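Local structure of taurocyamine kinase (Schistosoma mansoni, 4WOD) at residues T141-E144 with L145-K148; T435-D438 with Y439-L443; T108-N111 with T112-N115. The protein reversibly transfers a phosphate group from ATP to the guanidino group of taurocyamine, giving N-phosphotaurocyamine and ADP, with magnesium as cofactor. The protein carries 4 engineered substitutions. One frame throughout, in Å; residues are numbered along the deposited sequence.

Interaction 1 of 3, residues T141-E144 with L145-K148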
ATOM      1  N   THR A 141     -23.840  37.850  -7.499  1.00 17.78           N
ATOM      2  CA  THR A 141     -22.804  37.874  -6.464  1.00 16.68           C
ATOM      3  C   THR A 141     -21.502  37.207  -6.939  1.00 16.20           C
ATOM      4  O   THR A 141     -20.407  37.648  -6.575  1.00 13.56           O
ATOM      5  CB  THR A 141     -23.270  37.234  -5.134  1.00 19.18           C
ATOM      6  OG1 THR A 141     -23.666  35.873  -5.344  1.00 18.04           O
ATOM      7  CG2 THR A 141     -24.420  38.036  -4.543  1.00 22.74           C
ATOM      8  N   ARG A 142     -21.596  36.193  -7.790  1.00 13.89           N
ATOM      9  CA  ARG A 142     -20.372  35.605  -8.308  1.00 14.89           C
ATOM     10  C   ARG A 142     -19.583  36.631  -9.135  1.00 17.02           C
ATOM     11  O   ARG A 142     -18.347  36.695  -9.045  1.00 16.86           O
ATOM     12  CB  ARG A 142     -20.682  34.357  -9.138  1.00 13.51           C
ATOM     13  CG  ARG A 142     -19.451  33.597  -9.600  1.00 13.87           C
ATOM     14  CD  ARG A 142     -19.811  32.464 -10.546  1.00 14.21           C
ATOM     15  NE  ARG A 142     -20.533  31.370  -9.898  1.00 19.13           N
ATOM     16  CZ  ARG A 142     -21.853  31.198  -9.930  1.00 19.90           C
ATOM     17  NH1 ARG A 142     -22.631  32.064 -10.579  1.00 17.19           N
ATOM     18  NH2 ARG A 142     -22.401  30.148  -9.315  1.00 17.68           N
ATOM     19  N   ILE A 143     -20.297  37.450  -9.915  1.00 12.62           N
ATOM     20  CA  ILE A 143     -19.655  38.470 -10.748  1.00 15.13           C
ATOM     21  C   ILE A 143     -19.109  39.589  -9.854  1.00 15.53           C
ATOM     22  O   ILE A 143     -17.985  40.070 -10.064  1.00 15.88           O
ATOM     23  CB  ILE A 143     -20.642  39.034 -11.822  1.00 15.89           C
ATOM     24  CG1 ILE A 143     -20.970  37.941 -12.851  1.00 17.21           C
ATOM     25  CG2 ILE A 143     -20.072  40.274 -12.523  1.00 15.37           C
ATOM     26  CD1 ILE A 143     -22.235  38.189 -13.627  1.00 17.28           C
ATOM     27  N   GLU A 144     -19.883  39.996  -8.848  1.00 14.93           N
ATOM     28  CA  GLU A 144     -19.350  40.975  -7.878  1.00 17.44           C
ATOM     29  C   GLU A 144     -18.037  40.488  -7.221  1.00 18.71           C
ATOM     30  O   GLU A 144     -17.085  41.270  -7.043  1.00 16.22           O
ATOM     31  CB  GLU A 144     -20.391  41.301  -6.804  1.00 18.22           C
ATOM     32  CG  GLU A 144     -21.515  42.165  -7.315  1.00 17.09           C
ATOM     33  CD  GLU A 144     -22.516  42.508  -6.240  1.00 22.56           C
ATOM     34  OE1 GLU A 144     -22.552  43.682  -5.816  1.00 20.61           O
ATOM     35  OE2 GLU A 144     -23.253  41.597  -5.801  1.00 20.79           O
ATOM     36  N   LEU A 145     -17.986  39.195  -6.887  1.00 20.23           N
ATOM     37  CA  LEU A 145     -16.797  38.576  -6.305  1.00 19.30           C
ATOM     38  C   LEU A 145     -15.639  38.596  -7.306  1.00 18.14           C
ATOM     39  O   LEU A 145     -14.501  38.959  -6.960  1.00 17.13           O
ATOM     40  CB  LEU A 145     -17.116  37.138  -5.851  1.00 15.63           C
ATOM     41  CG  LEU A 145     -15.989  36.292  -5.257  1.00 16.96           C
ATOM     42  CD1 LEU A 145     -15.344  37.008  -4.059  1.00 17.72           C
ATOM     43  CD2 LEU A 145     -16.519  34.902  -4.871  1.00 15.74           C
ATOM     44  N   GLU A 146     -15.935  38.235  -8.551  1.00 14.19           N
ATOM     45  CA  GLU A 146     -14.936  38.287  -9.619  1.00 21.22           C
ATOM     46  C   GLU A 146     -14.359  39.698  -9.761  1.00 19.63           C
ATOM     47  O   GLU A 146     -13.136  39.862  -9.824  1.00 17.24           O
ATOM     48  CB  GLU A 146     -15.527  37.822 -10.956  1.00 17.71           C
ATOM     49  CG  GLU A 146     -14.517  37.826 -12.098  1.00 19.62           C
ATOM     50  CD  GLU A 146     -15.163  37.847 -13.481  1.00 21.45           C
ATOM     51  OE1 GLU A 146     -16.400  38.009 -13.573  1.00 22.23           O
ATOM     52  OE2 GLU A 146     -14.430  37.668 -14.481  1.00 25.38           O
ATOM     53  N   ASN A 147     -15.236  40.705  -9.786  1.00 17.76           N
ATOM     54  CA  ASN A 147     -14.802  42.099  -9.912  1.00 19.58           C
ATOM     55  C   ASN A 147     -13.903  42.512  -8.750  1.00 20.38           C
ATOM     56  O   ASN A 147     -12.854  43.132  -8.953  1.00 22.05           O
ATOM     57  CB  ASN A 147     -16.002  43.058  -9.978  1.00 21.11           C
ATOM     58  CG  ASN A 147     -16.815  42.921 -11.267  1.00 19.85           C
ATOM     59  OD1 ASN A 147     -16.334  42.427 -12.279  1.00 21.49           O
ATOM     60  ND2 ASN A 147     -18.064  43.352 -11.214  1.00 20.15           N
ATOM     61  N   LYS A 148     -14.334  42.177  -7.537  1.00 18.03           N
ATOM     62  CA  LYS A 148     -13.565  42.435  -6.330  1.00 18.38           C
ATOM     63  C   LYS A 148     -12.173  41.821  -6.450  1.00 20.99           C
ATOM     64  O   LYS A 148     -11.151  42.467  -6.163  1.00 17.99           O
ATOM     65  CB  LYS A 148     -14.303  41.866  -5.114  1.00 20.17           C
ATOM     66  CG  LYS A 148     -13.823  42.367  -3.757  1.00 19.64           C
ATOM     67  CD  LYS A 148     -14.506  41.557  -2.634  1.00 20.53           C
ATOM     68  CE  LYS A 148     -14.626  42.351  -1.355  1.00 28.75           C
ATOM     69  NZ  LYS A 148     -15.759  43.332  -1.419  1.00 32.21           N
TER

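Interaction 2 of 3, residues T435-D438 with Y439-L443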
ATOM      1  N   THR A 435      26.177 -18.452  -2.101  1.00 16.55           N
ATOM      2  CA  THR A 435      26.793 -17.133  -2.327  1.00 18.40           C
ATOM      3  C   THR A 435      26.871 -16.292  -1.042  1.00 18.97           C
ATOM      4  O   THR A 435      27.872 -15.584  -0.791  1.00 16.82           O
ATOM      5  CB  THR A 435      26.025 -16.340  -3.396  1.00 16.82           C
ATOM      6  OG1 THR A 435      25.906 -17.132  -4.583  1.00 23.74           O
ATOM      7  CG2 THR A 435      26.733 -15.010  -3.723  1.00 20.50           C
ATOM      8  N   PHE A 436      25.828 -16.384  -0.217  1.00 15.90           N
ATOM      9  CA  PHE A 436      25.795 -15.630   1.046  1.00 19.93           C
ATOM     10  C   PHE A 436      25.822 -16.531   2.281  1.00 15.94           C
ATOM     11  O   PHE A 436      25.170 -16.227   3.286  1.00 16.26           O
ATOM     12  CB  PHE A 436      24.553 -14.735   1.102  1.00 13.02           C
ATOM     13  CG  PHE A 436      24.442 -13.784  -0.057  1.00 15.52           C
ATOM     14  CD1 PHE A 436      25.354 -12.767  -0.215  1.00 18.69           C
ATOM     15  CD2 PHE A 436      23.439 -13.926  -1.003  1.00 16.91           C
ATOM     16  CE1 PHE A 436      25.266 -11.895  -1.283  1.00 18.85           C
ATOM     17  CE2 PHE A 436      23.337 -13.057  -2.057  1.00 16.22           C
ATOM     18  CZ  PHE A 436      24.253 -12.041  -2.207  1.00 20.75           C
ATOM     19  N   ILE A 437      26.562 -17.633   2.190  1.00 14.91           N
ATOM     20  CA  ILE A 437      26.604 -18.637   3.251  1.00 18.79           C
ATOM     21  C   ILE A 437      27.034 -18.036   4.607  1.00 18.51           C
ATOM     22  O   ILE A 437      26.543 -18.456   5.655  1.00 15.39           O
ATOM     23  CB  ILE A 437      27.543 -19.819   2.854  1.00 17.15           C
ATOM     24  CG1 ILE A 437      27.478 -20.951   3.882  1.00 21.06           C
ATOM     25  CG2 ILE A 437      28.997 -19.350   2.674  1.00 18.54           C
ATOM     26  CD1 ILE A 437      27.974 -22.309   3.313  1.00 18.19           C
ATOM     27  N   ASP A 438      27.914 -17.034   4.573  1.00 17.23           N
ATOM     28  CA  ASP A 438      28.432 -16.423   5.799  1.00 20.75           C
ATOM     29  C   ASP A 438      27.336 -15.703   6.557  1.00 21.21           C
ATOM     30  O   ASP A 438      27.428 -15.515   7.768  1.00 20.34           O
ATOM     31  CB  ASP A 438      29.562 -15.439   5.495  1.00 18.82           C
ATOM     32  CG  ASP A 438      30.876 -16.130   5.185  1.00 26.00           C
ATOM     33  OD1 ASP A 438      30.903 -17.367   5.076  1.00 26.38           O
ATOM     34  OD2 ASP A 438      31.897 -15.433   5.074  1.00 32.90           O
ATOM     35  N   TYR A 439      26.316 -15.256   5.837  1.00 19.99           N
ATOM     36  CA  TYR A 439      25.168 -14.648   6.499  1.00 18.08           C
ATOM     37  C   TYR A 439      24.130 -15.704   6.842  1.00 17.28           C
ATOM     38  O   TYR A 439      23.644 -15.765   7.968  1.00 17.58           O
ATOM     39  CB  TYR A 439      24.562 -13.565   5.618  1.00 13.05           C
ATOM     40  CG  TYR A 439      23.263 -12.974   6.102  1.00 18.99           C
ATOM     41  CD1 TYR A 439      23.232 -12.129   7.203  1.00 18.04           C
ATOM     42  CD2 TYR A 439      22.070 -13.227   5.431  1.00 17.88           C
ATOM     43  CE1 TYR A 439      22.047 -11.563   7.632  1.00 20.49           C
ATOM     44  CE2 TYR A 439      20.880 -12.658   5.852  1.00 15.76           C
ATOM     45  CZ  TYR A 439      20.879 -11.826   6.958  1.00 20.00           C
ATOM     46  OH  TYR A 439      19.698 -11.255   7.395  1.00 19.77           O
ATOM     47  N   LEU A 440      23.787 -16.541   5.865  1.00 15.66           N
ATOM     48  CA  LEU A 440      22.639 -17.428   6.031  1.00 17.30           C
ATOM     49  C   LEU A 440      22.924 -18.647   6.926  1.00 17.61           C
ATOM     50  O   LEU A 440      22.027 -19.114   7.632  1.00 18.42           O
ATOM     51  CB  LEU A 440      22.121 -17.887   4.661  1.00 15.69           C
ATOM     52  CG  LEU A 440      21.387 -16.825   3.810  1.00 19.71           C
ATOM     53  CD1 LEU A 440      21.217 -17.280   2.361  1.00 16.78           C
ATOM     54  CD2 LEU A 440      20.016 -16.493   4.410  1.00 18.96           C
ATOM     55  N   ASP A 441      24.154 -19.164   6.920  1.00 16.86           N
ATOM     56  CA  ASP A 441      24.407 -20.410   7.631  1.00 16.84           C
ATOM     57  C   ASP A 441      24.343 -20.256   9.153  1.00 18.22           C
ATOM     58  O   ASP A 441      23.709 -21.068   9.813  1.00 18.90           O
ATOM     59  CB  ASP A 441      25.750 -21.015   7.231  1.00 18.58           C
ATOM     60  CG  ASP A 441      25.932 -22.412   7.790  1.00 22.20           C
ATOM     61  OD1 ASP A 441      25.262 -23.337   7.285  1.00 19.85           O
ATOM     62  OD2 ASP A 441      26.724 -22.581   8.737  1.00 16.71           O
ATOM     63  N   PRO A 442      24.988 -19.216   9.722  1.00 19.66           N
ATOM     64  CA  PRO A 442      24.810 -19.085  11.175  1.00 21.01           C
ATOM     65  C   PRO A 442      23.348 -18.790  11.559  1.00 19.20           C
ATOM     66  O   PRO A 442      22.850 -19.308  12.565  1.00 19.62           O
ATOM     67  CB  PRO A 442      25.735 -17.909  11.547  1.00 19.80           C
ATOM     68  CG  PRO A 442      25.959 -17.163  10.279  1.00 17.93           C
ATOM     69  CD  PRO A 442      25.950 -18.225   9.195  1.00 16.18           C
ATOM     70  N   LEU A 443      22.673 -17.995  10.738  1.00 19.19           N
ATOM     71  CA  LEU A 443      21.260 -17.664  10.936  1.00 18.61           C
ATOM     72  C   LEU A 443      20.369 -18.907  10.967  1.00 19.80           C
ATOM     73  O   LEU A 443      19.441 -19.009  11.779  1.00 21.56           O
ATOM     74  CB  LEU A 443      20.792 -16.714   9.825  1.00 14.93           C
ATOM     75  CG  LEU A 443      19.391 -16.085   9.923  1.00 21.03           C
ATOM     76  CD1 LEU A 443      19.374 -14.702   9.255  1.00 17.47           C
ATOM     77  CD2 LEU A 443      18.308 -17.002   9.322  1.00 18.60           C
TER

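Interaction 3 of 3, residues T108-N111 with T112-N115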
ATOM      1  N   THR A 108      17.630  24.142  -1.032  1.00 21.69           N
ATOM      2  CA  THR A 108      18.512  23.689  -2.103  1.00 23.18           C
ATOM      3  C   THR A 108      17.671  23.451  -3.353  1.00 21.72           C
ATOM      4  O   THR A 108      16.482  23.117  -3.256  1.00 20.15           O
ATOM      5  CB  THR A 108      19.302  22.403  -1.722  1.00 21.94           C
ATOM      6  OG1 THR A 108      18.389  21.369  -1.328  1.00 24.15           O
ATOM      7  CG2 THR A 108      20.261  22.690  -0.578  1.00 22.86           C
ATOM      8  N   ASP A 109      18.261  23.672  -4.523  1.00 18.52           N
ATOM      9  CA  ASP A 109      17.559  23.403  -5.766  1.00 21.93           C
ATOM     10  C   ASP A 109      17.325  21.902  -5.857  1.00 21.58           C
ATOM     11  O   ASP A 109      18.262  21.124  -5.652  1.00 18.28           O
ATOM     12  CB  ASP A 109      18.346  23.888  -6.977  1.00 21.70           C
ATOM     13  CG  ASP A 109      17.509  23.871  -8.241  1.00 23.92           C
ATOM     14  OD1 ASP A 109      17.206  22.760  -8.727  1.00 22.87           O
ATOM     15  OD2 ASP A 109      17.135  24.967  -8.739  1.00 32.31           O
ATOM     16  N   LEU A 110      16.099  21.483  -6.180  1.00 14.76           N
ATOM     17  CA  LEU A 110      15.782  20.057  -6.104  1.00 14.64           C
ATOM     18  C   LEU A 110      16.450  19.234  -7.206  1.00 15.72           C
ATOM     19  O   LEU A 110      16.532  17.999  -7.111  1.00 18.20           O
ATOM     20  CB  LEU A 110      14.256  19.853  -6.126  1.00 16.87           C
ATOM     21  CG  LEU A 110      13.659  20.109  -4.738  1.00 15.47           C
ATOM     22  CD1 LEU A 110      12.116  20.062  -4.711  1.00 15.94           C
ATOM     23  CD2 LEU A 110      14.253  19.133  -3.727  1.00 16.85           C
ATOM     24  N   ASN A 111      16.943  19.892  -8.249  1.00 18.24           N
ATOM     25  CA  ASN A 111      17.639  19.156  -9.285  1.00 14.27           C
ATOM     26  C   ASN A 111      19.069  18.787  -8.878  1.00 17.63           C
ATOM     27  O   ASN A 111      19.758  18.050  -9.588  1.00 21.18           O
ATOM     28  CB  ASN A 111      17.615  19.937 -10.596  1.00 18.67           C
ATOM     29  CG  ASN A 111      16.506  19.452 -11.491  1.00 20.77           C
ATOM     30  OD1 ASN A 111      16.121  18.282 -11.410  1.00 20.23           O
ATOM     31  ND2 ASN A 111      15.954  20.336 -12.302  1.00 19.02           N
ATOM     32  N   THR A 112      19.492  19.262  -7.713  1.00 16.97           N
ATOM     33  CA  THR A 112      20.750  18.806  -7.124  1.00 19.59           C
ATOM     34  C   THR A 112      20.753  17.276  -6.969  1.00 20.44           C
ATOM     35  O   THR A 112      21.790  16.643  -7.065  1.00 16.74           O
ATOM     36  CB  THR A 112      20.993  19.468  -5.748  1.00 19.14           C
ATOM     37  OG1 THR A 112      20.943  20.896  -5.890  1.00 20.11           O
ATOM     38  CG2 THR A 112      22.349  19.057  -5.163  1.00 18.44           C
ATOM     39  N   TYR A 113      19.572  16.689  -6.767  1.00 19.18           N
ATOM     40  CA  TYR A 113      19.468  15.259  -6.475  1.00 16.05           C
ATOM     41  C   TYR A 113      19.155  14.442  -7.723  1.00 23.04           C
ATOM     42  O   TYR A 113      18.076  13.852  -7.862  1.00 21.61           O
ATOM     43  CB  TYR A 113      18.433  15.060  -5.347  1.00 18.52           C
ATOM     44  CG  TYR A 113      18.698  16.084  -4.283  1.00 18.59           C
ATOM     45  CD1 TYR A 113      19.858  16.025  -3.510  1.00 18.03           C
ATOM     46  CD2 TYR A 113      17.857  17.168  -4.119  1.00 21.28           C
ATOM     47  CE1 TYR A 113      20.136  16.998  -2.584  1.00 18.58           C
ATOM     48  CE2 TYR A 113      18.125  18.145  -3.192  1.00 18.96           C
ATOM     49  CZ  TYR A 113      19.262  18.059  -2.430  1.00 23.46           C
ATOM     50  OH  TYR A 113      19.513  19.043  -1.511  1.00 17.79           O
ATOM     51  N   GLY A 114      20.121  14.419  -8.641  1.00 15.77           N
ATOM     52  CA  GLY A 114      20.026  13.586  -9.820  1.00 21.21           C
ATOM     53  C   GLY A 114      19.488  14.247 -11.068  1.00 16.49           C
ATOM     54  O   GLY A 114      19.364  13.586 -12.088  1.00 19.01           O
ATOM     55  N   ASN A 115      19.181  15.539 -10.992  1.00 17.92           N
ATOM     56  CA  ASN A 115      18.593  16.280 -12.112  1.00 15.84           C
ATOM     57  C   ASN A 115      17.354  15.589 -12.694  1.00 18.03           C
ATOM     58  O   ASN A 115      17.267  15.345 -13.895  1.00 16.68           O
ATOM     59  CB  ASN A 115      19.625  16.506 -13.215  1.00 22.66           C
ATOM     60  CG  ASN A 115      19.173  17.547 -14.219  1.00 27.91           C
ATOM     61  OD1 ASN A 115      18.463  18.491 -13.864  1.00 26.66           O
ATOM     62  ND2 ASN A 115      19.559  17.374 -15.479  1.00 24.85           N
TER

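Interaction 1 of 3, residues T141-E144 with L145-K148
I143 lies alongside N147 one turn further on, the two side chains pointing the same way, and the methyl CG2 of I143 comes within 3.9 Å of ND2 of N147. The torsions explain the meeting: CG2 of I143 stands opposite its own backbone N, while chi1 of -68° in N147 sets the amide beside the backbone N and folds it back over the previous turn, with CG 3.3 Å from O of I143. That carbonyl is gripped by the backbone, not by the amide, whose angle to it is poor: N of N147 binds O of I143 at 2.8 Å and 165°, the donor lying nearly on the line of the C=O bond. Three further i to i+4 bonds, from L145 N to T141 O, E146 N to R142 O and K148 N to E144 O, each measure 2.9 Å. Four consecutive bonds of this kind are the signature of a regular alpha-helix. The polar ends of R142 and E146 find partners outside the stretch. R142 NH1 makes a salt bridge with D200, and NE of R142 also lies close to the guanidinium of R205. The extended chain of E146 carries its carboxylate out to Y164, whose OH is hydrogen-bonded to OE2. All eight residues belong to helix 139-154: E144, N147 and K148 are exposed, whereas L145 is buried against V128, N220 and H224 in loops beside the antiparallel sheet, and Y164 ties E146 to the outermost strand 162-166.

Interaction 2 of 3, residues T435-D438 with Y439-L443
Backbone hydrogen bonds between F436 and L440 and between I437 and D441 set the framework. O of F436 takes two donors: N of L440 at 2.9 Å, in the carbonyl plane and nearly straight at 167°, and N of Y439 at 3.0 Å, which approaches from above that plane with a more bent N-H angle of 138°. D441 N continues the pattern, bonding to I437 O at 2.8 Å. P442 has no N-H for the next bond, and its ring instead sets CG 3.3 Å from O of D438; the helix is kinked at this point, one turn on from its start.

That start is marked by F436 at the N-cap position of helix 437-448 and by the first i to i+4 bonds, from L440 N to F436 O and from D441 N to I437 O. F436 is also where the short helix 432-435 leaves helical angles, making it the joint between two helices in the N-terminal domain of the second phosphagen kinase repeat. In the first turn N of D438 is hydrogen-bonded by OH of Y398, and the rings of F436 and Y398 pack edge-to-face (T-shaped).

Carbon-to-carbon contacts join successive turns. I437 and D441 lie side by side, CG1 of I437 touching CB of D441 at 3.8 Å in an aliphatic contact; that branch is anti to the backbone N and thereby runs along the helix toward the next turn. The apolar pair is CB of F436 and CD1 of L440, 4.4 Å apart, a loose approach.

Among the polar ends, partners lie beyond this stretch. D441 OD1 is hydrogen-bonded to Y625 while OD2 faces the like charge of D452, a closeness that might raise the affinity of either for a proton. Y439 OH bonds to O of T386, and its buried ring packs on L409, M412 and I413 of helix 409-418, where M412 also meets L440.

Interaction 3 of 3, residues T108-N111 with T112-N115
The chain between T108 and Y113 turns through a short 3-10 segment: N of T112 bonds to O of D109 at 3.0 Å, and N of Y113 only weakly to O of L110. The following turn is closed by N of N115 on O of N111 at 2.9 Å. O of D109 takes a second bond, from T112 OG1 at 2.7 Å, whose donor is tilted 18° from the carbonyl plane, against 48° for the amide. A chi1 of -55° places OG1 of T112 beside its own N, which lets both reach this one oxygen. D109 OD1 accepts N of N111 at 2.9 Å through its anti lone pair, forming an Asx turn. Across the turn, T108 OG1 meets Y113 OH at 2.6 Å, at the edge of the ring and in its plane; either hydroxyl could donate. CD2 of L110 approaches CE2 of that ring at 4.0 Å. N111 OD1 is held by the backbone N of V117. G114 follows Y113, the centre of an inverse gamma turn. L110 and Y113 pack on helix 331-355, and L110 nears V280 and T120, predicted to bind ATP. The Asx and 3-10 turns lead the loop into strand 117-126 of the antiparallel sheet of the first repeat.

How the interactions relate
All three are local contacts, each within its own continuous stretch, and none touches another: the nearest atoms of interactions 1 and 2 are about 60 Å apart, on opposite sides of the chain's centre. Interactions 1 and 3 belong to the first repeat, interaction 2 to the second. Each is partly buried, with three exposed residues in interaction 1, four in interaction 3 and none in interaction 2. Chemistry follows place. Mid-helix, 141-148 relies on uniform backbone bonds; at a helix start, 435-443 puts two backbone N-H donors on F436 O and bends at a proline; in a loop, 108-115 gives D109 O one backbone N-H and one hydroxyl, and a carboxylate fixes its Asx turn.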